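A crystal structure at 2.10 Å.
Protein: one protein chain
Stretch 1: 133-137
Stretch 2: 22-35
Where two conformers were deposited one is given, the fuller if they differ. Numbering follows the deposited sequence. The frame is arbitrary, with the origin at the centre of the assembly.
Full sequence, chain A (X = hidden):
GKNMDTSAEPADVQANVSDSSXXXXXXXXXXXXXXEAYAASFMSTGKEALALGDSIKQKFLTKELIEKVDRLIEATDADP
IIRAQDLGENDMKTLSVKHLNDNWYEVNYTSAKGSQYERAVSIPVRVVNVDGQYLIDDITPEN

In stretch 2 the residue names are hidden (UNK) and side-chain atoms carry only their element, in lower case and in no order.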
# COMPACT_ATOMS: atom_id res chain seq x y z
N GLN A 133 18.93 -9.64 6.78
CA GLN A 133 17.88 -9.23 5.81
C GLN A 133 17.07 -10.43 5.36
O GLN A 133 17.65 -11.42 4.94
CB GLN A 133 18.51 -8.59 4.56
CG GLN A 133 19.23 -7.28 4.80
CD GLN A 133 18.28 -6.16 5.10
OE1 GLN A 133 18.21 -5.68 6.24
NE2 GLN A 133 17.49 -5.74 4.10
N TYR A 134 15.74 -10.32 5.43
CA TYR A 134 14.82 -11.36 4.95
C TYR A 134 14.51 -11.13 3.46
O TYR A 134 14.27 -10.01 3.04
CB TYR A 134 13.53 -11.37 5.75
CG TYR A 134 13.72 -11.79 7.19
CD1 TYR A 134 13.77 -13.14 7.53
CD2 TYR A 134 13.84 -10.84 8.21
CE1 TYR A 134 13.93 -13.54 8.85
CE2 TYR A 134 14.00 -11.23 9.54
CZ TYR A 134 14.05 -12.60 9.84
OH TYR A 134 14.20 -13.02 11.12
N LEU A 135 14.54 -12.21 2.68
CA LEU A 135 14.28 -12.19 1.23
C LEU A 135 13.46 -13.40 0.87
O LEU A 135 13.59 -14.43 1.52
CB LEU A 135 15.60 -12.22 0.45
CG LEU A 135 16.56 -11.05 0.61
CD1 LEU A 135 17.89 -11.36 -0.03
CD2 LEU A 135 15.96 -9.79 0.01
N ILE A 136 12.60 -13.27 -0.15
CA ILE A 136 11.81 -14.40 -0.64
C ILE A 136 12.70 -15.10 -1.67
O ILE A 136 13.15 -14.47 -2.62
CB ILE A 136 10.47 -13.94 -1.28
CG1 ILE A 136 9.58 -13.23 -0.23
CG2 ILE A 136 9.73 -15.12 -1.81
CD1 ILE A 136 8.33 -12.59 -0.79
N ASP A 137 12.99 -16.39 -1.47
CA ASP A 137 13.86 -17.18 -2.40
C ASP A 137 13.13 -18.22 -3.26
O ASP A 137 13.76 -18.85 -4.11
CB ASP A 137 15.07 -17.79 -1.67
CG ASP A 137 14.70 -18.88 -0.67
OD1 ASP A 137 13.52 -19.00 -0.26
OD2 ASP A 137 15.62 -19.61 -0.27
N UNK A 22 8.86 -15.02 17.13
CA UNK A 22 9.46 -13.73 16.77
C UNK A 22 9.96 -13.73 15.33
O UNK A 22 9.61 -12.86 14.55
c UNK A 22 10.63 -13.42 17.71
n UNK A 22 14.71 -12.02 16.60
c UNK A 22 11.39 -12.10 17.45
n UNK A 22 15.39 -14.00 17.61
c UNK A 22 12.47 -11.89 18.51
n UNK A 22 13.50 -12.93 18.43
c UNK A 22 14.53 -12.97 17.55
N UNK A 23 10.79 -14.73 15.01
CA UNK A 23 11.40 -14.87 13.67
C UNK A 23 10.33 -14.99 12.57
O UNK A 23 10.46 -14.37 11.50
c UNK A 23 12.83 -16.38 12.20
c UNK A 23 14.48 -14.60 13.90
c UNK A 23 13.66 -15.73 14.46
c UNK A 23 12.40 -16.06 13.62
N UNK A 24 9.29 -15.79 12.83
CA UNK A 24 8.15 -15.94 11.89
C UNK A 24 7.42 -14.62 11.66
O UNK A 24 7.08 -14.31 10.50
c UNK A 24 7.17 -17.00 12.37
o UNK A 24 7.51 -20.56 13.17
c UNK A 24 7.70 -18.42 12.17
o UNK A 24 5.82 -19.20 13.44
c UNK A 24 6.95 -19.47 12.99
N UNK A 25 7.19 -13.84 12.74
CA UNK A 25 6.56 -12.51 12.62
C UNK A 25 7.42 -11.51 11.88
O UNK A 25 6.87 -10.67 11.15
o UNK A 25 3.45 -11.82 13.01
c UNK A 25 6.15 -11.94 13.99
c UNK A 25 4.99 -12.66 14.69
c UNK A 25 3.66 -12.64 13.91
n UNK A 25 2.77 -13.55 14.27
N UNK A 26 8.75 -11.59 12.06
CA UNK A 26 9.70 -10.77 11.29
C UNK A 26 9.62 -11.10 9.79
O UNK A 26 9.59 -10.20 8.97
c UNK A 26 12.81 -10.68 13.72
o UNK A 26 13.70 -11.19 12.98
o UNK A 26 13.03 -10.39 14.90
c UNK A 26 11.42 -10.39 13.18
c UNK A 26 11.15 -10.95 11.78
N UNK A 27 9.58 -12.41 9.47
CA UNK A 27 9.47 -12.89 8.08
C UNK A 27 8.14 -12.45 7.47
O UNK A 27 8.11 -11.95 6.36
c UNK A 27 9.60 -14.43 8.02
N UNK A 28 7.05 -12.65 8.22
CA UNK A 28 5.71 -12.18 7.83
C UNK A 28 5.71 -10.65 7.51
O UNK A 28 5.24 -10.25 6.45
c UNK A 28 4.33 -14.10 8.77
c UNK A 28 4.62 -12.59 8.90
c UNK A 28 3.53 -14.68 9.89
c UNK A 28 3.32 -11.81 8.72
N UNK A 29 6.32 -9.84 8.39
CA UNK A 29 6.47 -8.38 8.21
C UNK A 29 7.15 -7.99 6.89
O UNK A 29 6.70 -7.08 6.21
N UNK A 30 8.22 -8.68 6.54
CA UNK A 30 8.91 -8.46 5.24
C UNK A 30 8.02 -8.81 4.04
O UNK A 30 7.97 -8.06 3.08
c UNK A 30 10.96 -9.16 3.81
c UNK A 30 10.21 -9.27 5.17
se UNK A 30 10.33 -10.37 2.41
c UNK A 30 10.78 -12.06 3.31
N UNK A 31 7.37 -9.98 4.11
CA UNK A 31 6.45 -10.46 3.06
C UNK A 31 5.30 -9.46 2.85
O UNK A 31 5.00 -9.10 1.72
c UNK A 31 5.90 -11.90 3.37
c UNK A 31 6.68 -14.31 3.99
c UNK A 31 7.05 -12.95 3.35
c UNK A 31 4.85 -12.33 2.29
N UNK A 32 4.69 -9.01 3.95
CA UNK A 32 3.66 -7.94 3.93
C UNK A 32 4.14 -6.66 3.25
O UNK A 32 3.41 -6.07 2.45
c UNK A 32 2.31 -8.65 5.97
o UNK A 32 2.66 -7.51 8.04
c UNK A 32 3.22 -7.59 5.34
c UNK A 32 2.03 -8.40 7.44
o UNK A 32 1.16 -9.12 8.00
N UNK A 33 5.37 -6.23 3.59
CA UNK A 33 6.00 -5.01 2.99
C UNK A 33 6.22 -5.16 1.51
O UNK A 33 6.00 -4.21 0.76
c UNK A 33 7.28 -4.27 5.09
o UNK A 33 8.34 -4.20 5.71
c UNK A 33 7.36 -4.68 3.62
o UNK A 33 6.17 -4.03 5.61
N UNK A 34 6.70 -6.34 1.10
CA UNK A 34 6.88 -6.63 -0.33
C UNK A 34 5.56 -6.51 -1.11
O UNK A 34 5.51 -5.79 -2.11
c UNK A 34 6.71 -9.61 -2.38
c UNK A 34 6.63 -9.99 -3.73
c UNK A 34 7.49 -8.03 -0.58
c UNK A 34 7.23 -9.20 -4.70
c UNK A 34 8.01 -7.68 -3.00
c UNK A 34 7.92 -8.05 -4.34
c UNK A 34 7.41 -8.45 -2.00
N UNK A 35 4.52 -7.21 -0.65
CA UNK A 35 3.21 -7.22 -1.34
C UNK A 35 2.51 -5.87 -1.38
O UNK A 35 1.91 -5.52 -2.39
c UNK A 35 1.79 -10.01 -2.63
c UNK A 35 2.03 -11.20 -3.30
c UNK A 35 3.79 -11.72 -1.73
c UNK A 35 2.53 -9.65 -1.51
c UNK A 35 2.28 -8.34 -0.82
c UNK A 35 3.53 -10.52 -1.08
o UNK A 35 3.27 -13.24 -3.49
c UNK A 35 3.03 -12.06 -2.85

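Position 22 carries three carbons, a nitrogen, then a carbon bearing two more nitrogens: a guanidinium that touches nothing on the strand. It is R22. Position 23 has four carbons forked at the first, one arm two carbons long; the tip of that arm lies 3.2 Å from Y134 OH. This is I23, the atom being CD1.

Position 24, three carbons ending in two oxygens, points away from the strand: E24. Position 25 ends instead in one oxygen and one nitrogen, also without contact, and is Q25. The amide and acid are told apart by element alone.

Position 26 again has three carbons and two terminal oxygens, but its CA-to-CB bond points toward the strand, and one oxygen sits 2.7 Å from Y134 OH. It is E26. Y134 OH donates a hydrogen bond to E26 OE1, while R22 NH1 forms a salt bridge with E26 OE2 at 2.9 Å, so both carboxylate oxygens are engaged.

Position 27 has a single carbon, 4.4 Å from Y134 CD1, and is A27. Its CA lies over one face of the tyrosine ring, 4.3 Å from Y134 CD1. Position 28, four carbons forked at the first with one longer arm, is out of reach: I28. Position 29 has no side-chain atoms and is G29.

Position 30 holds two carbons, a selenium and a last carbon, unbranched: M30, as selenomethionine. Its CE is 3.7 Å from Y134 CB and 3.9 Å from I136 CG1, while its CG lies 3.5 Å from Y134 O. Position 31, four carbons with the same fork, is I31; its CG1 is 4.3 Å from I136 CD1.

Position 32, three carbons and two oxygens, is E32; position 33, two carbons and two oxygens, is D33. Neither reaches the strand. Position 34 is one carbon and a six-carbon ring, F34, whose CD2 is 3.7 Å from I136 CD1. Position 35 adds an oxygen to such a ring and is Y35, peripheral here, its hydroxyl bonded elsewhere in the structure.

The rule is alternation meeting helical periodicity. Y134 and I136 point toward the helix while L135 points away; E26, M30 and F34, spaced by four, point toward the strand. M30 bridges both strand side chains. At A27 the small side chain accompanies a close approach, with its CA 6.4 Å from Y134 CA, and the tyrosine ring lies along the helix backbone. Apolar packing makes up most of the contact, and one hydrogen bond ties the tyrosine's polar end to the helix.

Stretch 2 22-35: RIEQEAIGMIEDFY
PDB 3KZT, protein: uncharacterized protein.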